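Local coordinates for protein putative acetyl xylan esterase (PDB 2W9X) that removes acetyl groups from plant cell wall polysaccharides, acting on acetylated xylan and, with a large preference, on glucomannan, at residues B[289-294]-B[307-312]. Numbering follows the deposited sequence.
Sequences FILMNS and KVVAQL
Leu291 meets Val308, Val309 and Leu312 through a single methyl group, and in doing so joins the first strand of a beta-alpha-beta crossover to the helix of the same unit. Segments 289-294 and 307-312 bury 109 Å² between them, more than half of it on Leu291, and Val305 and Ile301, earlier on the same helix, add to the packing against the strand. The unit, strand 288-294, helix 300-314 and strand 320-325, belongs to the parallel sheet of the SGNH-hydrolase (GDSL-like) domain. As expected for a crossover helix, the segment runs nearly antiparallel to its strand, at 163°, and the two axes come no closer than 10.4 Å.

Leu291 bridges that gap. Its CA-CB bond is directed at the helix; the first torsion sets CG beside the backbone N, opposite the carbonyl carbon (chi1 -49°), and the second carries CD1 out to the helix, anti to CA (chi2 -165°). The side chain crosses that of Val308 at about a right angle, whereas it runs past Val309 in the opposite sense. Within 307-312, Val309 has its CA nearest that of Leu291, at 8.0 Å. It contributes CG2, the branch set opposite its own carbonyl carbon, 4.0 Å from Leu291 CD1. Leu312, one turn on from Val308, brings its CD1 to 4.4 Å from Leu291 CD1.

No hydrogen bond spans the two segments; the joint is entirely apolar. Around it, Val305 from the preceding helical turn, Val320 of the next strand and Tyr273 of helix 262-283 also touch the Leu291 side chain, so that the leucine is buried among three elements. The closest meeting is between Leu291 CD1 and Val308 CG1, 3.8 Å apart.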
loop_
_atom_site.group_PDB
_atom_site.type_symbol
_atom_site.label_atom_id
_atom_site.label_comp_id
_atom_site.label_asym_id
_atom_site.label_seq_id
_atom_site.Cartn_x
_atom_site.Cartn_y
_atom_site.Cartn_z
ATOM N N PHE B 289 -0.938 4.257 -7.634
ATOM C CA PHE B 289 -1.859 3.183 -7.990
ATOM C C PHE B 289 -2.420 2.485 -6.752
ATOM O O PHE B 289 -1.704 2.244 -5.778
ATOM C CB PHE B 289 -1.161 2.149 -8.893
ATOM C CG PHE B 289 -0.713 2.700 -10.231
ATOM C CD1 PHE B 289 -1.571 2.710 -11.316
ATOM C CD2 PHE B 289 0.581 3.212 -10.397
ATOM C CE1 PHE B 289 -1.145 3.223 -12.555
ATOM C CE2 PHE B 289 1.012 3.707 -11.622
ATOM C CZ PHE B 289 0.145 3.721 -12.699
ATOM N N ILE B 290 -3.710 2.172 -6.802
ATOM C CA ILE B 290 -4.359 1.388 -5.750
ATOM C C ILE B 290 -5.043 0.194 -6.395
ATOM O O ILE B 290 -5.946 0.353 -7.202
ATOM C CB ILE B 290 -5.363 2.219 -4.932
ATOM C CG1 ILE B 290 -4.647 3.385 -4.225
ATOM C CG2 ILE B 290 -6.090 1.331 -3.891
ATOM C CD1 ILE B 290 -5.576 4.345 -3.504
ATOM N N LEU B 291 -4.612 -1.005 -6.019
ATOM C CA LEU B 291 -5.179 -2.218 -6.586
ATOM C C LEU B 291 -6.175 -2.777 -5.588
ATOM O O LEU B 291 -5.799 -3.169 -4.483
ATOM C CB LEU B 291 -4.069 -3.226 -6.926
ATOM C CG LEU B 291 -2.885 -2.657 -7.728
ATOM C CD1 LEU B 291 -2.049 -3.807 -8.326
ATOM C CD2 LEU B 291 -3.317 -1.672 -8.856
ATOM N N MET B 292 -7.444 -2.753 -5.972
ATOM C CA MET B 292 -8.559 -2.943 -5.044
ATOM C C MET B 292 -9.364 -4.197 -5.393
ATOM O O MET B 292 -9.825 -4.330 -6.522
ATOM C CB MET B 292 -9.439 -1.686 -5.110
ATOM C CG MET B 292 -10.681 -1.707 -4.246
ATOM S SD MET B 292 -11.344 -0.038 -4.242
ATOM C CE MET B 292 -12.815 -0.322 -3.268
ATOM N N ASN B 293 -9.500 -5.132 -4.446
ATOM C CA ASN B 293 -10.228 -6.379 -4.687
ATOM C C ASN B 293 -10.986 -6.877 -3.454
ATOM O O ASN B 293 -10.798 -6.384 -2.344
ATOM C CB ASN B 293 -9.333 -7.517 -5.245
ATOM C CG ASN B 293 -8.688 -7.168 -6.581
ATOM O OD1 ASN B 293 -9.181 -7.561 -7.666
ATOM N ND2 ASN B 293 -7.569 -6.450 -6.517
ATOM N N SER B 294 -11.855 -7.856 -3.681
ATOM C CA SER B 294 -12.696 -8.444 -2.632
ATOM C C SER B 294 -11.914 -9.494 -1.858
ATOM O O SER B 294 -10.808 -9.929 -2.287
ATOM C CB SER B 294 -13.895 -9.144 -3.269
ATOM O OG SER B 294 -13.433 -10.340 -3.892
ATOM N N LYS B 307 0.821 -10.677 -5.288
ATOM C CA LYS B 307 1.984 -11.038 -6.115
ATOM C C LYS B 307 2.292 -9.925 -7.123
ATOM O O LYS B 307 3.463 -9.633 -7.392
ATOM C CB LYS B 307 1.734 -12.333 -6.885
ATOM C CG LYS B 307 1.552 -13.621 -6.061
ATOM C CD LYS B 307 1.264 -14.784 -7.044
ATOM C CE LYS B 307 0.749 -16.059 -6.373
ATOM N NZ LYS B 307 0.385 -17.107 -7.408
ATOM N N VAL B 308 1.233 -9.329 -7.686
ATOM C CA VAL B 308 1.350 -8.186 -8.602
ATOM C C VAL B 308 2.022 -6.987 -7.919
ATOM O O VAL B 308 2.980 -6.414 -8.445
ATOM C CB VAL B 308 -0.027 -7.777 -9.197
ATOM C CG1 VAL B 308 0.071 -6.492 -10.043
ATOM C CG2 VAL B 308 -0.573 -8.900 -10.069
ATOM N N VAL B 309 1.532 -6.609 -6.747
ATOM C CA VAL B 309 2.108 -5.474 -6.017
ATOM C C VAL B 309 3.597 -5.737 -5.718
ATOM O O VAL B 309 4.459 -4.857 -5.892
ATOM C CB VAL B 309 1.344 -5.193 -4.694
ATOM C CG1 VAL B 309 2.055 -4.092 -3.899
ATOM C CG2 VAL B 309 -0.087 -4.795 -4.987
ATOM N N ALA B 310 3.894 -6.957 -5.280
ATOM C CA ALA B 310 5.277 -7.342 -4.970
ATOM C C ALA B 310 6.226 -7.303 -6.166
ATOM O O ALA B 310 7.368 -6.838 -6.028
ATOM C CB ALA B 310 5.308 -8.717 -4.292
ATOM N N GLN B 311 5.741 -7.749 -7.321
ATOM C CA GLN B 311 6.516 -7.768 -8.556
ATOM C C GLN B 311 6.708 -6.385 -9.150
ATOM O O GLN B 311 7.719 -6.124 -9.801
ATOM C CB GLN B 311 5.872 -8.704 -9.578
ATOM C CG GLN B 311 6.365 -10.128 -9.450
ATOM C CD GLN B 311 5.817 -11.045 -10.506
ATOM O OE1 GLN B 311 5.796 -12.262 -10.336
ATOM N NE2 GLN B 311 5.374 -10.474 -11.609
ATOM N N LEU B 312 5.727 -5.513 -8.932
ATOM C CA LEU B 312 5.825 -4.119 -9.302
ATOM C C LEU B 312 6.900 -3.422 -8.474
ATOM O O LEU B 312 7.798 -2.796 -9.037
ATOM C CB LEU B 312 4.474 -3.396 -9.174
ATOM C CG LEU B 312 3.483 -3.654 -10.326
ATOM C CD1 LEU B 312 2.032 -3.345 -9.875
ATOM C CD2 LEU B 312 3.866 -2.887 -11.606
#